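Local coordinates for prophenoloxidase b (PDB 3WKY), which probably oxidises phenols after activation, being the secreted prophenoloxidase of a crustacean and a type 3 copper protein that holds a Cu2-O2 cluster, at residues Thr44-Leu49 against Lys104-Ser109; Arg190-Leu195 against Pro575-Val580; Pro412-Arg417 against Pro635-Ser640. All coordinates share one frame; numbering follows the deposited sequence.

In the fold
The three contacts sample different levels of a hemocyanin-type fold. Contact 1 comes first and closes before the others open, a surface contact joining strand 45-47 to a loop of the all-alpha domain. Contacts 2 and 3 interlock along the chain, their segments alternating. Contact 2 joins two domains: the start of helix 193-205, which carries His199 and His203 of the copper site, meets a loop of the Ig-like domain. In contact 3, within the Ig-like region, segment 412-417, just after helix 391-409, which bears His397, meets the loop 635-640. Centres of contacts 2 and 3 are 31 Å apart, those of 1 and 3 are 56 Å apart on opposite sides of the chain's centre, and none touch.

Contact 1: residues Thr44-Leu49 against Lys104-Ser109; sequences TAVTVL and KDHVNS
The imidazole of His106 has Leu49 CB over one face, 4.0 Å from the ring centroid and close to the ring normal, a CH-pi contact, while the NE2 edge is turned to Thr47. NE2 donates to Thr47 O at 2.8 Å, with the oxygen in the ring plane but the bond bent to 134°, consistent with sharing of the one N-H with Thr47 OG1, 3.1 Å from NE2. Val46 CG1 reaches His106 CE1 obliquely at 3.4 Å. The second flat group, the carboxylate of Asp105, takes the N-H of Thr47 on the anti side of OD2; the bond from Thr47 N to Asp105 OD2 is 3.0 Å long and fairly straight, at 161°.

Strand 45-47 forms a small antiparallel pair with strand 36-38, to which Val46 is bonded, and the N-H and C=O of Thr47 are met instead by side chains from the loop between helices 93-103 and 109-122 of the hemocyanin-type all-alpha domain. Thr47 OG1 sits between its backbone N and carbonyl carbon (chi1 55°), beside the carbonyl group that shares His106 NE2, and is also hydrogen-bonded to Met102 O. One water donates to both Ala45 O and Asp105 OD2, the latter at 2.7 Å. A second accepts from Asp105 N and donates to Thr47 OG1, while Asp105 OD1 is held by Thr22 N.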
# COMPACT_ATOMS: atom_id res chain seq x y z
N THR A 44 51.71 -20.20 15.02
CA THR A 44 52.44 -19.84 16.24
C THR A 44 52.33 -20.90 17.33
O THR A 44 51.72 -21.95 17.15
CB THR A 44 51.96 -18.50 16.83
OG1 THR A 44 50.55 -18.34 16.57
CG2 THR A 44 52.72 -17.34 16.21
N ALA A 45 52.94 -20.59 18.47
CA ALA A 45 52.91 -21.48 19.63
C ALA A 45 51.48 -21.68 20.12
O ALA A 45 50.79 -20.72 20.50
CB ALA A 45 53.78 -20.93 20.74
N VAL A 46 51.05 -22.93 20.09
CA VAL A 46 49.70 -23.31 20.49
C VAL A 46 49.85 -24.61 21.28
O VAL A 46 50.75 -25.39 21.01
CB VAL A 46 48.81 -23.48 19.23
CG1 VAL A 46 47.87 -24.66 19.35
CG2 VAL A 46 48.05 -22.19 18.93
N THR A 47 49.01 -24.82 22.29
CA THR A 47 49.09 -26.05 23.09
C THR A 47 48.78 -27.26 22.23
O THR A 47 48.01 -27.16 21.27
CB THR A 47 48.10 -26.05 24.26
OG1 THR A 47 46.77 -25.84 23.76
CG2 THR A 47 48.45 -24.98 25.27
N VAL A 48 49.39 -28.39 22.56
CA VAL A 48 49.02 -29.64 21.92
C VAL A 48 47.71 -30.11 22.55
O VAL A 48 47.59 -30.15 23.77
CB VAL A 48 50.09 -30.73 22.12
CG1 VAL A 48 49.66 -32.03 21.44
CG2 VAL A 48 51.43 -30.26 21.59
N LEU A 49 46.74 -30.45 21.71
CA LEU A 49 45.48 -30.96 22.22
C LEU A 49 45.49 -32.49 22.24
O LEU A 49 45.41 -33.13 21.20
CB LEU A 49 44.30 -30.44 21.38
CG LEU A 49 42.91 -30.86 21.85
CD1 LEU A 49 42.70 -30.44 23.29
CD2 LEU A 49 41.82 -30.27 20.96
N LYS A 104 42.15 -24.06 25.55
CA LYS A 104 41.94 -22.63 25.33
C LYS A 104 42.34 -22.13 23.94
O LYS A 104 41.65 -21.29 23.37
CB LYS A 104 42.66 -21.82 26.41
CG LYS A 104 42.47 -20.33 26.28
CD LYS A 104 43.29 -19.60 27.33
CE LYS A 104 42.83 -18.16 27.48
NZ LYS A 104 43.31 -17.23 26.42
N ASP A 105 43.45 -22.64 23.41
CA ASP A 105 43.92 -22.24 22.08
C ASP A 105 43.05 -22.77 20.93
O ASP A 105 43.20 -22.34 19.79
CB ASP A 105 45.36 -22.71 21.84
CG ASP A 105 46.39 -21.81 22.50
OD1 ASP A 105 46.17 -20.59 22.57
OD2 ASP A 105 47.43 -22.35 22.95
N HIS A 106 42.17 -23.71 21.24
CA HIS A 106 41.48 -24.48 20.21
C HIS A 106 39.98 -24.25 20.15
O HIS A 106 39.30 -24.82 19.30
CB HIS A 106 41.76 -25.97 20.43
CG HIS A 106 43.22 -26.29 20.53
ND1 HIS A 106 43.98 -26.62 19.43
CD2 HIS A 106 44.06 -26.28 21.59
CE1 HIS A 106 45.23 -26.82 19.81
NE2 HIS A 106 45.31 -26.62 21.12
N VAL A 107 39.48 -23.41 21.05
CA VAL A 107 38.05 -23.11 21.11
C VAL A 107 37.79 -21.62 20.95
O VAL A 107 38.64 -20.79 21.31
CB VAL A 107 37.42 -23.56 22.45
CG1 VAL A 107 37.33 -25.07 22.52
CG2 VAL A 107 38.22 -23.03 23.61
N ASN A 108 36.64 -21.29 20.37
CA ASN A 108 36.17 -19.91 20.26
C ASN A 108 36.24 -19.26 21.65
O ASN A 108 35.81 -19.85 22.64
CB ASN A 108 34.73 -19.96 19.72
CG ASN A 108 34.07 -18.61 19.71
OD1 ASN A 108 33.70 -18.08 20.76
ND2 ASN A 108 33.88 -18.04 18.52
N SER A 109 36.79 -18.05 21.75
CA SER A 109 37.03 -17.48 23.07
C SER A 109 35.75 -17.16 23.83
O SER A 109 35.71 -17.34 25.05
CB SER A 109 37.96 -16.26 23.00
OG SER A 109 37.52 -15.32 22.05
O HOH W 1 49.47 -20.57 23.25
O HOH W 2 45.51 -23.59 24.98

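Contact 2: residues Arg190-Leu195 against Pro575-Val580; sequences REDMNL and PRNLQV. Unlike the reference sequence in segment 575-580: Arg576 (reference Gln). With NAG (2-acetamido-2-deoxy-beta-D-glucopyranose), chain F.
Asp192 and Asn577 meet tip to tip where the copper-containing domain rests on the Ig-like domain. Asp192 is the N-cap of helix 193-205, one of the helices of the type 3 copper site, which further along carries His199 and His203. Its carboxylate works in two directions. OD1 faces its own helix, accepting from Leu195 N at 3.0 Å on the anti side and, weakly, from Asn194 N. OD2 faces the other domain and accepts from Asn577 ND2 at 3.0 Å, on the syn side, in a nearly straight bond of 168°. Asp192 OD2 lies in the amide plane of Asn577, and carboxylate and amide are turned only 19° apart. Asn577 ND2 is also bonded to Leu480 O of strand 472-481, so the amide joins the helix cap to the large sheet.

This buried side is packed closely. Both methyls of Leu578 approach the carboxylate of Asp192, and Leu578 CD1 also lies 4.0 Å from Leu195 CB. The ring of Pro575 fits against the first turn, its CG 3.6 Å from Leu195 N and its CD close to Leu195 CD1. A short 3-10 turn, closed by a bond from Leu578 N to Pro575 O, brings Pro575, Asn577 and Leu578 to the helix end together.

Asn194 keeps its CB against Pro575 CB, but its amide, on the partly exposed side, is held more loosely. It stands 70° from that of Asn577 and donates only a weak bond, Asn194 ND2 to Asn577 OD1 at 3.3 Å.

Arg576, itself buried, leads away from the helix and forms salt bridges with Glu481 and Asp484; on its glycan side Arg576 NE lies 3.6 Å from O5 of the N-acetylglucosamine.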
# COMPACT_ATOMS: atom_id res chain seq x y z
N ARG A 190 19.47 0.71 29.44
CA ARG A 190 19.62 -0.46 28.59
C ARG A 190 21.09 -0.87 28.41
O ARG A 190 21.40 -2.06 28.31
CB ARG A 190 18.99 -0.21 27.20
CG ARG A 190 17.45 -0.08 27.20
CD ARG A 190 16.92 -0.29 25.76
NE ARG A 190 17.61 0.65 24.88
CZ ARG A 190 17.12 1.84 24.52
NH1 ARG A 190 15.89 2.21 24.88
NH2 ARG A 190 17.85 2.65 23.77
N GLU A 191 21.98 0.11 28.38
CA GLU A 191 23.39 -0.16 28.13
C GLU A 191 24.21 -0.33 29.42
O GLU A 191 25.40 -0.60 29.37
CB GLU A 191 23.98 0.93 27.23
CG GLU A 191 23.37 0.89 25.81
CD GLU A 191 23.77 2.07 24.93
OE1 GLU A 191 24.59 2.91 25.36
OE2 GLU A 191 23.25 2.16 23.79
N ASP A 192 23.54 -0.21 30.57
CA ASP A 192 24.21 -0.37 31.87
C ASP A 192 24.99 -1.68 31.89
O ASP A 192 24.44 -2.75 31.65
CB ASP A 192 23.17 -0.35 33.00
CG ASP A 192 23.81 -0.47 34.39
OD1 ASP A 192 24.34 -1.55 34.71
OD2 ASP A 192 23.75 0.50 35.16
N MET A 193 26.30 -1.60 32.13
CA MET A 193 27.13 -2.79 32.01
C MET A 193 26.77 -3.88 33.02
O MET A 193 26.89 -5.07 32.72
CB MET A 193 28.63 -2.44 32.05
CG MET A 193 29.12 -1.88 33.37
SD MET A 193 30.89 -1.51 33.23
CE MET A 193 30.89 -0.37 31.83
N ASN A 194 26.31 -3.48 34.20
CA ASN A 194 25.90 -4.46 35.20
C ASN A 194 24.60 -5.17 34.81
O ASN A 194 24.42 -6.36 35.08
CB ASN A 194 25.74 -3.79 36.56
CG ASN A 194 27.06 -3.26 37.11
OD1 ASN A 194 28.09 -3.92 37.01
ND2 ASN A 194 27.03 -2.06 37.67
N LEU A 195 23.69 -4.44 34.18
CA LEU A 195 22.44 -5.05 33.73
C LEU A 195 22.68 -6.05 32.62
O LEU A 195 22.11 -7.15 32.61
CB LEU A 195 21.46 -3.97 33.27
CG LEU A 195 20.06 -4.50 32.92
CD1 LEU A 195 19.39 -5.11 34.16
CD2 LEU A 195 19.21 -3.38 32.36
N PRO A 575 21.19 -5.58 39.33
CA PRO A 575 22.20 -4.58 39.70
C PRO A 575 21.77 -3.71 40.87
O PRO A 575 20.70 -3.09 40.82
CB PRO A 575 22.33 -3.71 38.44
CG PRO A 575 21.91 -4.62 37.33
CD PRO A 575 20.80 -5.46 37.91
N ARG A 576 22.59 -3.65 41.92
CA ARG A 576 22.22 -2.84 43.09
C ARG A 576 21.99 -1.39 42.67
O ARG A 576 21.09 -0.73 43.20
CB ARG A 576 23.28 -2.92 44.21
CG ARG A 576 22.85 -2.16 45.47
CD ARG A 576 24.03 -1.57 46.27
NE ARG A 576 23.61 -0.45 47.12
CZ ARG A 576 23.51 0.81 46.71
NH1 ARG A 576 23.81 1.14 45.46
NH2 ARG A 576 23.11 1.76 47.56
N ASN A 577 22.78 -0.91 41.72
CA ASN A 577 22.67 0.49 41.30
C ASN A 577 21.36 0.79 40.56
O ASN A 577 20.96 1.97 40.46
CB ASN A 577 23.89 0.94 40.49
CG ASN A 577 23.92 0.33 39.09
OD1 ASN A 577 24.18 -0.86 38.94
ND2 ASN A 577 23.67 1.15 38.08
N LEU A 578 20.69 -0.25 40.07
CA LEU A 578 19.38 -0.09 39.41
C LEU A 578 18.25 -0.62 40.27
O LEU A 578 17.16 -0.92 39.77
CB LEU A 578 19.36 -0.75 38.02
CG LEU A 578 20.44 -0.30 37.04
CD1 LEU A 578 20.27 -1.04 35.69
CD2 LEU A 578 20.41 1.22 36.81
N GLN A 579 18.49 -0.75 41.57
CA GLN A 579 17.49 -1.30 42.46
C GLN A 579 16.27 -0.38 42.61
O GLN A 579 15.16 -0.84 42.89
CB GLN A 579 18.13 -1.55 43.83
CG GLN A 579 17.23 -2.13 44.87
CD GLN A 579 18.04 -2.51 46.10
OE1 GLN A 579 19.15 -1.99 46.28
NE2 GLN A 579 17.52 -3.42 46.92
N VAL A 580 16.48 0.92 42.44
CA VAL A 580 15.42 1.91 42.59
C VAL A 580 15.15 2.51 41.22
O VAL A 580 16.08 2.96 40.55
CB VAL A 580 15.85 3.01 43.60
CG1 VAL A 580 14.80 4.14 43.68
CG2 VAL A 580 16.09 2.38 44.99
C1 NAG F . 25.33 -1.48 50.38
C2 NAG F . 26.26 -1.06 51.53
C3 NAG F . 27.07 0.15 51.10
C4 NAG F . 27.86 -0.18 49.84
C5 NAG F . 26.96 -0.78 48.76
C6 NAG F . 27.81 -1.36 47.64
C7 NAG F . 25.81 -1.51 53.87
C8 NAG F . 25.45 -0.86 55.18
N2 NAG F . 25.53 -0.81 52.77
O3 NAG F . 27.97 0.52 52.12
O4 NAG F . 28.47 0.99 49.34
O5 NAG F . 26.15 -1.82 49.27
O6 NAG F . 28.29 -2.62 48.05
O7 NAG F . 26.33 -2.62 53.85

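Contact 3: residues Pro412-Arg417 against Pro635-Ser640; sequences PPYTPR and PLERRS. With NAG (2-acetamido-2-deoxy-beta-D-glucopyranose), chain E; EDO (1,2-ethanediol), chain N.
Pro413 CA makes a CA-H...O contact with Arg639 O at 3.5 Å, where two extended stretches of the hemocyanin Ig-like domain pass each other; a water joins the same oxygen to Tyr414 N. The CA atoms of Pro413 and Ser640 are 5.4 Å apart. Residues 412-414, following helix 391-409, keep backbone angles of the polyproline II type. The other segment turns sharply through Pro635-Glu637, with a cis peptide before Pro635, and then extends from Arg638 to Ser640.

Among the side chains, Tyr414 and Arg638 dominate. The guanidinium of Arg638 lies flat on one face of the phenol ring, centres 3.9 Å apart and planes at 17°, in an off-centre cation-pi stack with NE displaced toward the rim. Arg638 CD rests over the same face, 3.8 Å from the ring centroid, so the extended chain lies across the ring at about a right angle to the Tyr414 side chain. Arg638 NH1 donates to Pro412 O at 2.9 Å and NH2 to Asn326, bonds that hold the guanidinium in place. At the ring edge Tyr414 OH donates to Glu637 OE1 at 2.6 Å, on the syn side; Glu637 OE2 forms a salt bridge with Lys408, whose charge would favour an ionised carboxylate. Pro635 closes another part of the edge, its O 3.4 Å from Tyr414 CE2. The guanidinium of Arg639, in the conformer described, lies with one face over Pro413 CD.

Pro412 touches Asp586 of a second subunit. Tyr634 meets Tyr414 edge-to-face, and Leu419 of helix 416-419 packs on both Tyr414 and Pro635. Pro635 also packs on Phe593 and Met595 of strand 588-598, while Leu636 bridges from Phe593 to Phe648 of helix 645-650.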
# COMPACT_ATOMS: atom_id res chain seq x y z
N PRO A 412 -7.95 -19.11 37.54
CA PRO A 412 -8.97 -18.56 38.44
C PRO A 412 -8.33 -17.67 39.49
O PRO A 412 -7.19 -17.91 39.88
CB PRO A 412 -9.58 -19.81 39.11
CG PRO A 412 -8.51 -20.84 39.06
CD PRO A 412 -7.74 -20.56 37.73
N PRO A 413 -9.06 -16.63 39.94
CA PRO A 413 -8.52 -15.77 41.00
C PRO A 413 -8.19 -16.61 42.23
O PRO A 413 -8.83 -17.65 42.43
CB PRO A 413 -9.71 -14.85 41.33
CG PRO A 413 -10.54 -14.83 40.07
CD PRO A 413 -10.39 -16.20 39.46
N TYR A 414 -7.19 -16.19 43.00
CA TYR A 414 -6.89 -16.84 44.27
C TYR A 414 -8.12 -16.83 45.16
O TYR A 414 -8.83 -15.82 45.24
CB TYR A 414 -5.72 -16.14 44.97
CG TYR A 414 -4.40 -16.33 44.24
CD1 TYR A 414 -3.77 -17.57 44.21
CD2 TYR A 414 -3.78 -15.27 43.59
CE1 TYR A 414 -2.56 -17.74 43.55
CE2 TYR A 414 -2.57 -15.44 42.91
CZ TYR A 414 -1.97 -16.67 42.90
OH TYR A 414 -0.78 -16.83 42.23
N THR A 415 -8.40 -17.96 45.80
CA THR A 415 -9.56 -18.07 46.72
C THR A 415 -9.26 -17.35 48.03
O THR A 415 -8.11 -17.01 48.30
CB THR A 415 -9.88 -19.54 47.03
OG1 THR A 415 -8.79 -20.12 47.77
CG2 THR A 415 -10.11 -20.32 45.73
N PRO A 416 -10.30 -17.08 48.85
CA PRO A 416 -10.04 -16.48 50.16
C PRO A 416 -9.02 -17.28 50.96
O PRO A 416 -8.12 -16.70 51.57
CB PRO A 416 -11.42 -16.54 50.84
CG PRO A 416 -12.38 -16.39 49.69
CD PRO A 416 -11.75 -17.11 48.52
N ARG A 417 -9.13 -18.60 50.93
CA ARG A 417 -8.20 -19.46 51.66
C ARG A 417 -6.78 -19.32 51.12
O ARG A 417 -5.81 -19.35 51.88
CB ARG A 417 -8.65 -20.92 51.59
CG ARG A 417 -7.82 -21.87 52.43
CD ARG A 417 -7.93 -21.52 53.92
NE ARG A 417 -7.02 -22.32 54.74
CZ ARG A 417 -5.81 -21.92 55.13
NH1 ARG A 417 -5.06 -22.71 55.88
NH2 ARG A 417 -5.35 -20.72 54.78
N PRO A 635 0.90 -12.66 45.22
CA PRO A 635 -0.36 -13.02 44.56
C PRO A 635 -0.68 -12.10 43.37
O PRO A 635 -1.80 -12.15 42.86
CB PRO A 635 -1.38 -12.75 45.67
CG PRO A 635 -0.82 -11.56 46.38
CD PRO A 635 0.69 -11.64 46.27
N LEU A 636 0.28 -11.30 42.94
CA LEU A 636 0.00 -10.21 42.01
C LEU A 636 0.28 -10.56 40.54
O LEU A 636 0.73 -9.72 39.77
CB LEU A 636 0.80 -8.97 42.41
CG LEU A 636 0.48 -8.48 43.84
CD1 LEU A 636 1.35 -7.28 44.18
CD2 LEU A 636 -0.99 -8.13 43.95
N GLU A 637 0.01 -11.81 40.16
CA GLU A 637 0.04 -12.18 38.75
C GLU A 637 -1.28 -12.82 38.31
O GLU A 637 -1.37 -13.34 37.21
CB GLU A 637 1.23 -13.10 38.42
CG GLU A 637 1.74 -13.94 39.61
CD GLU A 637 0.73 -14.96 40.09
OE1 GLU A 637 0.04 -14.69 41.10
OE2 GLU A 637 0.64 -16.05 39.47
N ARG A 638 -2.31 -12.77 39.16
CA ARG A 638 -3.62 -13.27 38.75
C ARG A 638 -4.69 -12.18 38.76
O ARG A 638 -4.58 -11.18 39.47
CB ARG A 638 -4.11 -14.42 39.65
CG ARG A 638 -3.41 -15.75 39.41
CD ARG A 638 -4.21 -16.93 39.94
NE ARG A 638 -3.35 -18.09 40.17
CZ ARG A 638 -3.75 -19.21 40.76
NH1 ARG A 638 -5.01 -19.35 41.17
NH2 ARG A 638 -2.88 -20.20 40.95
N ARG A 639 -5.74 -12.41 37.99
CA ARG A 639 -6.85 -11.47 37.97
C ARG A 639 -7.62 -11.55 39.29
O ARG A 639 -7.52 -12.54 40.03
CB ARG A 639 -7.78 -11.75 36.80
CG ARG A 639 -8.51 -13.07 36.88
CD ARG A 639 -9.14 -13.39 35.54
NE ARG A 639 -10.45 -14.01 35.69
CZ ARG A 639 -10.69 -15.32 35.60
NH1 ARG A 639 -9.70 -16.16 35.34
NH2 ARG A 639 -11.92 -15.77 35.76
N SER A 640 -8.37 -10.49 39.57
CA SER A 640 -9.18 -10.40 40.79
C SER A 640 -10.50 -9.76 40.45
O SER A 640 -10.58 -8.97 39.51
CB SER A 640 -8.49 -9.52 41.83
OG SER A 640 -9.35 -9.33 42.96
C1 NAG E . -2.98 -20.19 60.86
C2 NAG E . -3.63 -20.69 59.55
C3 NAG E . -3.76 -22.21 59.39
C4 NAG E . -2.83 -23.03 60.27
C5 NAG E . -2.81 -22.43 61.66
C6 NAG E . -2.00 -23.30 62.62
C7 NAG E . -5.26 -19.00 58.80
C8 NAG E . -6.18 -18.04 59.51
N2 NAG E . -4.97 -20.13 59.45
O3 NAG E . -3.50 -22.54 58.04
O4 NAG E . -3.28 -24.37 60.34
O5 NAG E . -2.21 -21.16 61.55
O6 NAG E . -0.71 -23.51 62.08
O7 NAG E . -4.83 -18.72 57.68
C1 EDO N . -12.44 -12.18 37.95
O1 EDO N . -12.41 -13.55 37.51
C2 EDO N . -12.27 -11.28 36.73
O2 EDO N . -11.14 -10.40 36.89
O HOH W 3 -6.52 -13.36 42.46